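Local coordinates for imelysin-like protein (Psychrobacter arcticus, PDB 3PF0) that is of unknown function but belongs to the imelysin-like (peptidase M75) family and has been classed as a putative metalloendopeptidase, at residues A[73-77]-A[101-105]; A[51-56]-A[215-220]; A[272-276]-A[311-315]; A[153-158]-A[191-195]. All coordinates share one frame; numbering follows the deposited sequence.

Interaction 1: residues A[73-77]-A[101-105]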
loop_
_atom_site.group_PDB
_atom_site.type_symbol
_atom_site.label_atom_id
_atom_site.label_comp_id
_atom_site.label_asym_id
_atom_site.label_seq_id
_atom_site.Cartn_x
_atom_site.Cartn_y
_atom_site.Cartn_z
ATOM N N GLN A 73 2.307 -4.971 12.597
ATOM C CA GLN A 73 0.858 -5.149 12.532
ATOM C C GLN A 73 0.468 -6.591 12.187
ATOM O O GLN A 73 -0.555 -7.066 12.688
ATOM C CB GLN A 73 0.221 -4.158 11.545
ATOM C CG GLN A 73 0.373 -2.676 11.920
ATOM C CD GLN A 73 0.263 -2.342 13.393
ATOM O OE1 GLN A 73 -0.545 -2.897 14.154
ATOM N NE2 GLN A 73 1.062 -1.391 13.820
ATOM N N SER A 74 1.280 -7.275 11.341
ATOM C CA SER A 74 1.065 -8.671 10.962
ATOM C C SER A 74 1.344 -9.560 12.174
ATOM O O SER A 74 0.616 -10.520 12.413
ATOM C CB SER A 74 1.954 -9.053 9.780
ATOM O OG SER A 74 1.536 -10.282 9.209
ATOM N N ASP A 75 2.395 -9.215 12.958
ATOM C CA ASP A 75 2.756 -9.921 14.199
ATOM C C ASP A 75 1.636 -9.769 15.233
ATOM O O ASP A 75 1.284 -10.747 15.889
ATOM C CB ASP A 75 4.068 -9.377 14.803
ATOM C CG ASP A 75 5.349 -9.814 14.113
ATOM O OD1 ASP A 75 5.266 -10.619 13.155
ATOM O OD2 ASP A 75 6.428 -9.317 14.503
ATOM N N LEU A 76 1.078 -8.547 15.382
ATOM C CA LEU A 76 -0.015 -8.342 16.337
ATOM C C LEU A 76 -1.267 -9.121 15.895
ATOM O O LEU A 76 -1.936 -9.700 16.755
ATOM C CB LEU A 76 -0.342 -6.854 16.593
ATOM C CG LEU A 76 -1.529 -6.556 17.583
ATOM C CD1 LEU A 76 -1.364 -7.264 18.946
ATOM C CD2 LEU A 76 -1.738 -5.078 17.764
ATOM N N LEU A 77 -1.544 -9.196 14.570
ATOM C CA LEU A 77 -2.681 -9.964 14.064
ATOM C C LEU A 77 -2.477 -11.440 14.383
ATOM O O LEU A 77 -3.397 -12.074 14.899
ATOM C CB LEU A 77 -2.909 -9.753 12.544
ATOM C CG LEU A 77 -4.129 -10.494 11.916
ATOM C CD1 LEU A 77 -5.466 -10.071 12.572
ATOM C CD2 LEU A 77 -4.178 -10.304 10.411
ATOM N N GLN A 101 -7.892 -5.399 13.685
ATOM C CA GLN A 101 -6.443 -5.507 13.540
ATOM C C GLN A 101 -6.073 -5.825 12.072
ATOM O O GLN A 101 -5.046 -5.341 11.594
ATOM C CB GLN A 101 -5.858 -6.544 14.516
ATOM C CG GLN A 101 -4.321 -6.605 14.581
ATOM C CD GLN A 101 -3.619 -5.258 14.612
ATOM O OE1 GLN A 101 -4.070 -4.290 15.231
ATOM N NE2 GLN A 101 -2.486 -5.168 13.949
ATOM N N TRP A 102 -6.919 -6.569 11.346
ATOM C CA TRP A 102 -6.654 -6.827 9.921
ATOM C C TRP A 102 -6.608 -5.482 9.173
ATOM O O TRP A 102 -5.705 -5.280 8.369
ATOM C CB TRP A 102 -7.691 -7.785 9.295
ATOM C CG TRP A 102 -7.578 -7.863 7.794
ATOM C CD1 TRP A 102 -6.717 -8.645 7.076
ATOM C CD2 TRP A 102 -8.204 -6.979 6.845
ATOM N NE1 TRP A 102 -6.818 -8.348 5.732
ATOM C CE2 TRP A 102 -7.701 -7.310 5.567
ATOM C CE3 TRP A 102 -9.155 -5.947 6.950
ATOM C CZ2 TRP A 102 -8.113 -6.643 4.408
ATOM C CZ3 TRP A 102 -9.553 -5.284 5.803
ATOM C CH2 TRP A 102 -9.067 -5.660 4.546
ATOM N N LEU A 103 -7.579 -4.556 9.463
ATOM C CA LEU A 103 -7.660 -3.240 8.816
ATOM C C LEU A 103 -6.408 -2.400 9.105
ATOM O O LEU A 103 -5.908 -1.758 8.181
ATOM C CB LEU A 103 -8.938 -2.478 9.237
ATOM C CG LEU A 103 -9.203 -1.088 8.594
ATOM C CD1 LEU A 103 -9.089 -1.127 7.058
ATOM C CD2 LEU A 103 -10.557 -0.533 9.027
ATOM N N VAL A 104 -5.917 -2.400 10.377
ATOM C CA VAL A 104 -4.692 -1.690 10.799
ATOM C C VAL A 104 -3.524 -2.187 9.918
ATOM O O VAL A 104 -2.770 -1.375 9.372
ATOM C CB VAL A 104 -4.407 -1.860 12.326
ATOM C CG1 VAL A 104 -3.065 -1.240 12.731
ATOM C CG2 VAL A 104 -5.544 -1.291 13.188
ATOM N N LEU A 105 -3.417 -3.520 9.744
ATOM C CA LEU A 105 -2.416 -4.166 8.899
ATOM C C LEU A 105 -2.603 -3.806 7.413
ATOM O O LEU A 105 -1.608 -3.550 6.730
ATOM C CB LEU A 105 -2.437 -5.702 9.097
ATOM C CG LEU A 105 -1.738 -6.567 8.026
ATOM C CD1 LEU A 105 -0.219 -6.310 7.983
ATOM C CD2 LEU A 105 -2.041 -8.011 8.234
HETATM O O HOH W 1 -2.438 -2.001 16.398
#
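Helices 48-84 and 92-112 run antiparallel here, with Gln73 lying opposite Leu105 and Leu77 opposite Gln101, their segment axes only 8.9 Å apart and 164° from parallel. Gln101 reaches across with CG anti to its backbone N (chi1 -172°) and a bend at chi2, which lays its amide against the first helix. From there NE2 donates to Gln73 O at 3.0 Å and to Gln73 OE1, also at 3.0 Å, the second bond being the straighter. Both acceptors lie close to the plane of the Gln101 amide, and each offers an in-plane lone pair. A water donates to Gln73 OE1 and to Gln101 OE1, tying the two amides together a second time. CD2 of Leu76 packs 3.5 Å from Gln101 OE1, while Val104 CG1 lies 3.3 Å from Gln73 OE1. On the buried side Leu77 CD2 meets Leu105 CD2 at 3.8 Å, and Leu171 of helix 167-176 covers Leu77. Gln73 O also accepts the helical bond from Leu77 N, so this carbonyl serves two donors. With both N-H groups used in different directions and its oxygen held by water, the Gln101 amide should have little freedom to flip.

Interaction 2: residues A[51-56]-A[215-220]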
loop_
_atom_site.group_PDB
_atom_site.type_symbol
_atom_site.label_atom_id
_atom_site.label_comp_id
_atom_site.label_asym_id
_atom_site.label_seq_id
_atom_site.Cartn_x
_atom_site.Cartn_y
_atom_site.Cartn_z
ATOM N N GLU A 51 21.255 15.190 -2.760
ATOM C CA GLU A 51 20.526 14.046 -3.294
ATOM C C GLU A 51 20.794 12.805 -2.447
ATOM O O GLU A 51 19.844 12.125 -2.072
ATOM C CB GLU A 51 20.924 13.804 -4.750
ATOM C CG GLU A 51 19.847 13.138 -5.579
ATOM C CD GLU A 51 20.157 13.165 -7.061
ATOM O OE1 GLU A 51 20.114 14.265 -7.658
ATOM O OE2 GLU A 51 20.453 12.088 -7.624
ATOM N N LYS A 52 22.080 12.533 -2.119
ATOM C CA LYS A 52 22.498 11.406 -1.276
ATOM C C LYS A 52 21.790 11.470 0.097
ATOM O O LYS A 52 21.233 10.461 0.540
ATOM C CB LYS A 52 24.030 11.409 -1.109
ATOM C CG LYS A 52 24.585 10.283 -0.243
ATOM C CD LYS A 52 26.082 10.431 -0.041
ATOM C CE LYS A 52 26.677 9.275 0.717
ATOM N NZ LYS A 52 28.121 9.501 0.983
ATOM N N THR A 53 21.792 12.665 0.733
ATOM C CA THR A 53 21.179 12.956 2.039
ATOM C C THR A 53 19.654 12.720 1.976
ATOM O O THR A 53 19.108 12.092 2.890
ATOM C CB THR A 53 21.539 14.398 2.475
ATOM O OG1 THR A 53 22.960 14.507 2.621
ATOM C CG2 THR A 53 20.869 14.818 3.781
ATOM N N TYR A 54 18.980 13.196 0.901
ATOM C CA TYR A 54 17.531 13.023 0.743
ATOM C C TYR A 54 17.169 11.540 0.608
ATOM O O TYR A 54 16.288 11.079 1.333
ATOM C CB TYR A 54 16.975 13.843 -0.437
ATOM C CG TYR A 54 15.508 13.586 -0.719
ATOM C CD1 TYR A 54 14.517 14.077 0.128
ATOM C CD2 TYR A 54 15.112 12.856 -1.834
ATOM C CE1 TYR A 54 13.166 13.831 -0.119
ATOM C CE2 TYR A 54 13.764 12.596 -2.089
ATOM C CZ TYR A 54 12.795 13.090 -1.231
ATOM O OH TYR A 54 11.472 12.836 -1.489
ATOM N N LEU A 55 17.866 10.799 -0.283
ATOM C CA LEU A 55 17.652 9.365 -0.529
ATOM C C LEU A 55 17.933 8.527 0.734
ATOM O O LEU A 55 17.222 7.558 0.979
ATOM C CB LEU A 55 18.512 8.865 -1.708
ATOM C CG LEU A 55 18.150 9.386 -3.116
ATOM C CD1 LEU A 55 19.287 9.163 -4.077
ATOM C CD2 LEU A 55 16.859 8.747 -3.657
ATOM N N THR A 56 18.927 8.926 1.552
ATOM C CA THR A 56 19.255 8.266 2.825
ATOM C C THR A 56 18.101 8.501 3.815
ATOM O O THR A 56 17.717 7.578 4.538
ATOM C CB THR A 56 20.611 8.765 3.356
ATOM O OG1 THR A 56 21.611 8.489 2.374
ATOM C CG2 THR A 56 21.010 8.115 4.672
ATOM N N LEU A 215 18.686 2.299 -3.774
ATOM C CA LEU A 215 18.355 3.682 -4.136
ATOM C C LEU A 215 19.529 4.428 -4.804
ATOM O O LEU A 215 19.465 5.653 -4.933
ATOM C CB LEU A 215 17.868 4.463 -2.899
ATOM C CG LEU A 215 16.443 4.181 -2.404
ATOM C CD1 LEU A 215 16.188 4.901 -1.089
ATOM C CD2 LEU A 215 15.384 4.601 -3.437
ATOM N N ALA A 216 20.582 3.692 -5.253
ATOM C CA ALA A 216 21.804 4.219 -5.898
ATOM C C ALA A 216 22.311 5.486 -5.162
ATOM O O ALA A 216 22.624 6.510 -5.777
ATOM C CB ALA A 216 21.547 4.501 -7.373
ATOM N N ILE A 217 22.345 5.394 -3.820
ATOM C CA ILE A 217 22.705 6.464 -2.890
ATOM C C ILE A 217 24.175 6.898 -3.077
ATOM O O ILE A 217 24.445 8.096 -2.971
ATOM C CB ILE A 217 22.372 6.012 -1.437
ATOM C CG1 ILE A 217 20.839 5.963 -1.244
ATOM C CG2 ILE A 217 23.035 6.890 -0.363
ATOM C CD1 ILE A 217 20.310 5.233 -0.002
ATOM N N ASP A 218 25.086 5.941 -3.383
ATOM C CA ASP A 218 26.521 6.188 -3.573
ATOM C C ASP A 218 26.862 6.629 -5.013
ATOM O O ASP A 218 28.012 6.998 -5.287
ATOM C CB ASP A 218 27.327 4.921 -3.203
ATOM C CG ASP A 218 27.053 3.683 -4.048
ATOM O OD1 ASP A 218 25.904 3.522 -4.522
ATOM O OD2 ASP A 218 27.977 2.854 -4.202
ATOM N N LYS A 219 25.881 6.598 -5.932
ATOM C CA LYS A 219 26.110 6.944 -7.339
ATOM C C LYS A 219 25.394 8.243 -7.784
ATOM O O LYS A 219 25.223 8.446 -8.989
ATOM C CB LYS A 219 25.664 5.767 -8.238
ATOM C CG LYS A 219 26.410 4.456 -8.002
ATOM C CD LYS A 219 25.904 3.353 -8.926
ATOM C CE LYS A 219 26.756 2.109 -8.842
ATOM N NZ LYS A 219 26.486 1.177 -9.969
ATOM N N THR A 220 25.026 9.136 -6.836
ATOM C CA THR A 220 24.312 10.393 -7.145
ATOM C C THR A 220 25.129 11.351 -8.040
ATOM O O THR A 220 24.534 12.120 -8.797
ATOM C CB THR A 220 23.868 11.132 -5.873
ATOM O OG1 THR A 220 24.996 11.350 -5.026
ATOM C CG2 THR A 220 22.755 10.407 -5.121
#
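Leu55 fits against the loop that follows helix 183-214, with CB 3.7 Å from Ile217 CG1. CG of Leu55 stands beside its own backbone N (chi1 -68°), and this sends CD1 to the loop, where it lies 3.6 Å from Leu215 O and meets Thr220 CG2 tip to tip at 3.8 Å. Leu215 answers from its own end, its CD1 resting 3.5 Å from Leu55 O. The same Thr220 methyl is also set over the start of the segment, against Lys52 N and the side chain of Glu51. The Glu51 side chain runs alongside Thr220, the two pointing opposite ways, and Glu51 OE2 is buried here with no polar partner in the model; Thr220 OG1, by contrast, bonds to Ala48 O. The loop presents these groups because helix 183-214 ends in a Schellman motif: Ala216, with positive phi, is its C-prime residue, and Ile217 N bonds back to Ile212 O. The chain turns there and lays Ile217 and Thr220 along helix 48-84. Toward solvent the contact thins to the aliphatic part of Lys52, whose CG lies 3.5 Å from Ile217 O before the fully extended chain carries its amine away. Next to it Ile217 CG2 touches Thr56 OG1 at 3.5 Å, the two side chains being roughly perpendicular. That hydroxyl is turned back on its own helix, donating to Lys52 O at 2.7 Å from above the carbonyl plane, while Thr56 N reaches the same oxygen from the opposite face.

Interaction 3: residues A[272-276]-A[311-315]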
loop_
_atom_site.group_PDB
_atom_site.type_symbol
_atom_site.label_atom_id
_atom_site.label_comp_id
_atom_site.label_asym_id
_atom_site.label_seq_id
_atom_site.Cartn_x
_atom_site.Cartn_y
_atom_site.Cartn_z
ATOM N N ILE A 272 -7.698 4.023 0.801
ATOM C CA ILE A 272 -7.390 5.205 -0.022
ATOM C C ILE A 272 -6.778 6.323 0.857
ATOM O O ILE A 272 -5.812 6.956 0.444
ATOM C CB ILE A 272 -8.634 5.680 -0.835
ATOM C CG1 ILE A 272 -9.181 4.548 -1.760
ATOM C CG2 ILE A 272 -8.355 6.963 -1.639
ATOM C CD1 ILE A 272 -8.170 3.857 -2.761
ATOM N N ASN A 273 -7.317 6.518 2.075
ATOM C CA ASN A 273 -6.855 7.496 3.058
ATOM C C ASN A 273 -5.407 7.213 3.493
ATOM O O ASN A 273 -4.592 8.138 3.527
ATOM C CB ASN A 273 -7.792 7.485 4.265
ATOM C CG ASN A 273 -7.617 8.627 5.222
ATOM O OD1 ASN A 273 -7.788 9.803 4.875
ATOM N ND2 ASN A 273 -7.334 8.293 6.468
ATOM N N ALA A 274 -5.078 5.945 3.786
ATOM C CA ALA A 274 -3.724 5.545 4.188
ATOM C C ALA A 274 -2.715 5.862 3.076
ATOM O O ALA A 274 -1.648 6.405 3.360
ATOM C CB ALA A 274 -3.689 4.060 4.530
ATOM N N LYS A 275 -3.092 5.600 1.804
ATOM C CA LYS A 275 -2.242 5.881 0.648
ATOM C C LYS A 275 -2.073 7.386 0.458
ATOM O O LYS A 275 -0.947 7.838 0.247
ATOM C CB LYS A 275 -2.800 5.229 -0.627
ATOM C CG LYS A 275 -2.744 3.709 -0.582
ATOM C CD LYS A 275 -3.057 3.079 -1.924
ATOM C CE LYS A 275 -2.685 1.624 -1.880
ATOM N NZ LYS A 275 -2.154 1.160 -3.180
ATOM N N LEU A 276 -3.173 8.171 0.592
ATOM C CA LEU A 276 -3.126 9.634 0.452
ATOM C C LEU A 276 -2.243 10.278 1.527
ATOM O O LEU A 276 -1.428 11.142 1.204
ATOM C CB LEU A 276 -4.533 10.265 0.498
ATOM C CG LEU A 276 -5.319 10.344 -0.805
ATOM C CD1 LEU A 276 -6.723 10.883 -0.539
ATOM C CD2 LEU A 276 -4.609 11.219 -1.851
ATOM N N THR A 311 -8.271 16.529 -1.632
ATOM C CA THR A 311 -8.614 15.130 -1.900
ATOM C C THR A 311 -8.941 14.436 -0.575
ATOM O O THR A 311 -9.936 13.715 -0.499
ATOM C CB THR A 311 -7.482 14.421 -2.687
ATOM O OG1 THR A 311 -7.067 15.256 -3.770
ATOM C CG2 THR A 311 -7.917 13.071 -3.252
ATOM N N THR A 312 -8.126 14.693 0.470
ATOM C CA THR A 312 -8.286 14.142 1.822
ATOM C C THR A 312 -9.622 14.642 2.435
ATOM O O THR A 312 -10.366 13.840 3.009
ATOM C CB THR A 312 -7.054 14.490 2.687
ATOM O OG1 THR A 312 -5.883 13.997 2.032
ATOM C CG2 THR A 312 -7.124 13.892 4.093
ATOM N N ALA A 313 -9.931 15.942 2.268
ATOM C CA ALA A 313 -11.174 16.545 2.755
ATOM C C ALA A 313 -12.394 15.960 2.022
ATOM O O ALA A 313 -13.427 15.723 2.651
ATOM C CB ALA A 313 -11.124 18.058 2.593
ATOM N N LEU A 314 -12.266 15.692 0.709
ATOM C CA LEU A 314 -13.346 15.093 -0.079
ATOM C C LEU A 314 -13.580 13.632 0.338
ATOM O O LEU A 314 -14.724 13.210 0.476
ATOM C CB LEU A 314 -13.028 15.184 -1.583
ATOM C CG LEU A 314 -14.093 14.682 -2.562
ATOM C CD1 LEU A 314 -15.283 15.632 -2.637
ATOM C CD2 LEU A 314 -13.500 14.497 -3.928
ATOM N N LEU A 315 -12.494 12.879 0.575
ATOM C CA LEU A 315 -12.570 11.481 0.974
ATOM C C LEU A 315 -13.226 11.325 2.353
ATOM O O LEU A 315 -14.017 10.401 2.538
ATOM C CB LEU A 315 -11.168 10.872 0.959
ATOM C CG LEU A 315 -11.049 9.350 1.009
ATOM C CD1 LEU A 315 -11.486 8.708 -0.303
ATOM C CD2 LEU A 315 -9.640 8.962 1.279
HETATM O O HOH W 2 -9.759 11.635 4.498
#
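Leu315 packs against Ile272, Asn273 and Leu276 and makes the largest share of this contact. Its CB and CG act as the stalk: CG is anti to the backbone N (chi1 -165°), directing the branch across the gap, and neither atom itself comes within 4.2 Å of the facing segment. At the fork both methyls, CD1 and CD2, meet Ile272 CG2 at 3.8 Å. CD2 alone goes further, lying 3.5 Å from Asn273 N, 3.8 Å from Asn273 CB and 3.9 Å from Leu276 CD1, so it sits on the backbone of the opposing turn. The helices behind these residues, 268-283 and 298-316, are antiparallel neighbours in an all-helical bundle, at 164° and with segment axes 10.6 Å apart, a spacing bridged by methyl groups and one water. Further along, Leu276 CD1 also touches Thr311 CG2 at 3.7 Å. The hydroxyl of Thr311 faces its own helix and bonds to Ala307 O, leaving the methyl for Leu276. Toward the more open edge the water donates to Asn273 OD1 and to Thr312 O, at 2.7 Å in each case, joining a side-chain amide to a main-chain carbonyl that no direct bond connects. Beyond the pair, Met241 and Ile246 of helix 225-250 cover Ile272, and His336 and Ile340 of helix 327-351 pack on Thr311.

Interaction 4: residues A[153-158]-A[191-195]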
loop_
_atom_site.group_PDB
_atom_site.type_symbol
_atom_site.label_atom_id
_atom_site.label_comp_id
_atom_site.label_asym_id
_atom_site.label_seq_id
_atom_site.Cartn_x
_atom_site.Cartn_y
_atom_site.Cartn_z
ATOM N N LEU A 153 -3.506 -26.513 8.515
ATOM C CA LEU A 153 -2.577 -25.757 7.687
ATOM C C LEU A 153 -1.489 -25.097 8.536
ATOM O O LEU A 153 -1.758 -24.613 9.640
ATOM C CB LEU A 153 -3.373 -24.689 6.907
ATOM C CG LEU A 153 -2.657 -23.905 5.799
ATOM C CD1 LEU A 153 -2.185 -24.808 4.660
ATOM C CD2 LEU A 153 -3.565 -22.833 5.254
ATOM N N THR A 154 -0.255 -25.109 8.029
ATOM C CA THR A 154 0.865 -24.446 8.694
ATOM C C THR A 154 1.283 -23.257 7.837
ATOM O O THR A 154 1.013 -23.252 6.637
ATOM C CB THR A 154 2.044 -25.398 8.945
ATOM O OG1 THR A 154 2.604 -25.762 7.689
ATOM C CG2 THR A 154 1.664 -26.639 9.752
ATOM N N ALA A 155 1.962 -22.267 8.449
ATOM C CA ALA A 155 2.498 -21.087 7.765
ATOM C C ALA A 155 3.447 -21.469 6.624
ATOM O O ALA A 155 3.375 -20.881 5.549
ATOM C CB ALA A 155 3.236 -20.220 8.761
ATOM N N GLU A 156 4.322 -22.472 6.857
ATOM C CA GLU A 156 5.343 -22.926 5.902
ATOM C C GLU A 156 4.713 -23.585 4.681
ATOM O O GLU A 156 5.235 -23.447 3.579
ATOM C CB GLU A 156 6.344 -23.883 6.575
ATOM C CG GLU A 156 7.087 -23.285 7.766
ATOM C CD GLU A 156 6.320 -23.177 9.076
ATOM O OE1 GLU A 156 5.296 -23.880 9.239
ATOM O OE2 GLU A 156 6.726 -22.354 9.927
ATOM N N GLN A 157 3.573 -24.252 4.867
ATOM C CA GLN A 157 2.847 -24.927 3.789
ATOM C C GLN A 157 2.308 -23.956 2.743
ATOM O O GLN A 157 2.224 -24.326 1.578
ATOM C CB GLN A 157 1.696 -25.750 4.360
ATOM C CG GLN A 157 2.132 -27.131 4.839
ATOM C CD GLN A 157 0.959 -27.953 5.305
ATOM O OE1 GLN A 157 0.026 -27.461 5.946
ATOM N NE2 GLN A 157 0.989 -29.230 4.992
ATOM N N LEU A 158 1.975 -22.717 3.146
ATOM C CA LEU A 158 1.455 -21.664 2.263
ATOM C C LEU A 158 2.461 -21.197 1.204
ATOM O O LEU A 158 2.032 -20.724 0.145
ATOM C CB LEU A 158 0.996 -20.471 3.080
ATOM C CG LEU A 158 -0.333 -20.653 3.798
ATOM C CD1 LEU A 158 -0.535 -19.572 4.795
ATOM C CD2 LEU A 158 -1.505 -20.666 2.812
ATOM N N SER A 191 -1.870 -19.230 10.217
ATOM C CA SER A 191 -0.893 -19.591 9.170
ATOM C C SER A 191 -0.643 -18.440 8.204
ATOM O O SER A 191 0.513 -18.144 7.914
ATOM C CB SER A 191 -1.366 -20.807 8.380
ATOM O OG SER A 191 -1.375 -21.951 9.211
ATOM N N ALA A 192 -1.720 -17.789 7.706
ATOM C CA ALA A 192 -1.586 -16.701 6.746
ATOM C C ALA A 192 -0.945 -15.468 7.356
ATOM O O ALA A 192 -0.078 -14.899 6.721
ATOM C CB ALA A 192 -2.933 -16.363 6.119
ATOM N N SER A 193 -1.320 -15.069 8.583
ATOM C CA SER A 193 -0.716 -13.901 9.236
ATOM C C SER A 193 0.774 -14.182 9.594
ATOM O O SER A 193 1.626 -13.300 9.415
ATOM C CB SER A 193 -1.531 -13.462 10.454
ATOM O OG SER A 193 -1.758 -14.528 11.359
ATOM N N SER A 194 1.100 -15.430 9.979
ATOM C CA SER A 194 2.481 -15.853 10.254
ATOM C C SER A 194 3.329 -15.833 8.972
ATOM O O SER A 194 4.451 -15.319 8.997
ATOM C CB SER A 194 2.510 -17.250 10.866
ATOM O OG SER A 194 3.832 -17.755 10.988
ATOM N N ALA A 195 2.796 -16.389 7.853
ATOM C CA ALA A 195 3.509 -16.396 6.573
ATOM C C ALA A 195 3.719 -14.966 6.090
ATOM O O ALA A 195 4.791 -14.645 5.587
ATOM C CB ALA A 195 2.747 -17.211 5.536
#
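A short turn of helical conformation in the loop between helices 138-149 and 167-176 rests on helix 183-214, and the small residues Ala155, Ser191, Ser194 and Ala195 let the two backbones come very close. The CA atoms of Ala155 and Ser191 are 4.0 Å apart, and Ala155 CA makes a C-H...O contact with Ser191 O. The methyl of Ala155 touches both Ser194 OG, at 3.4 Å, and Ser191 O, at 3.5 Å. Ser191 OG stands beside its backbone N (chi1 -67°) and comes within 2.7 Å of Leu153 O, although its hydrogen bond is to Ala187 O in its own helix. Leu158 closes the other end of the contact, laying CD1 on the main chain, 3.6 Å from Ser191 O and 4.1 Å from Ala195 CB; Leu146 of helix 138-149 touches Leu158 and Leu153. Within the turn Thr154 N donates to Gln157 OE1 at 3.2 Å, with the donor tilted 22° from the carbonyl plane, and Gln157 N returns a weak bond to Thr154 OG1, a pairing that resembles a capping box although 155-158 lack regular helical bonds. Across the contact the attraction therefore comes mainly from van der Waals packing and weakly polar C-H groups set against oxygens, while the hydrogen bonds stay within each partner, several in the turn being weak, and probably help to hold its shape.

In the fold
Interactions 1 and 2 share helix 48-84, whose length separates their centres by 32 Å: one joins it to helix 92-112, the other to the loop after helix 183-214. Interaction 4 lies 15 Å from interaction 1, centre to centre, and touches it, with Ser74 OG 3.0 Å from Ser193 O and Leu77 CD2 beside Ser193 CB. Helix 183-214 thus packs on helix 48-84 here, and the Cys85-Cys186 disulfide joins the chain just past the end of helix 48-84 to helix 183-214. Interaction 3 falls across the chain's centre from interaction 4, 33 Å between centres, but its nearest atoms approach interaction 1 to about 7 Å.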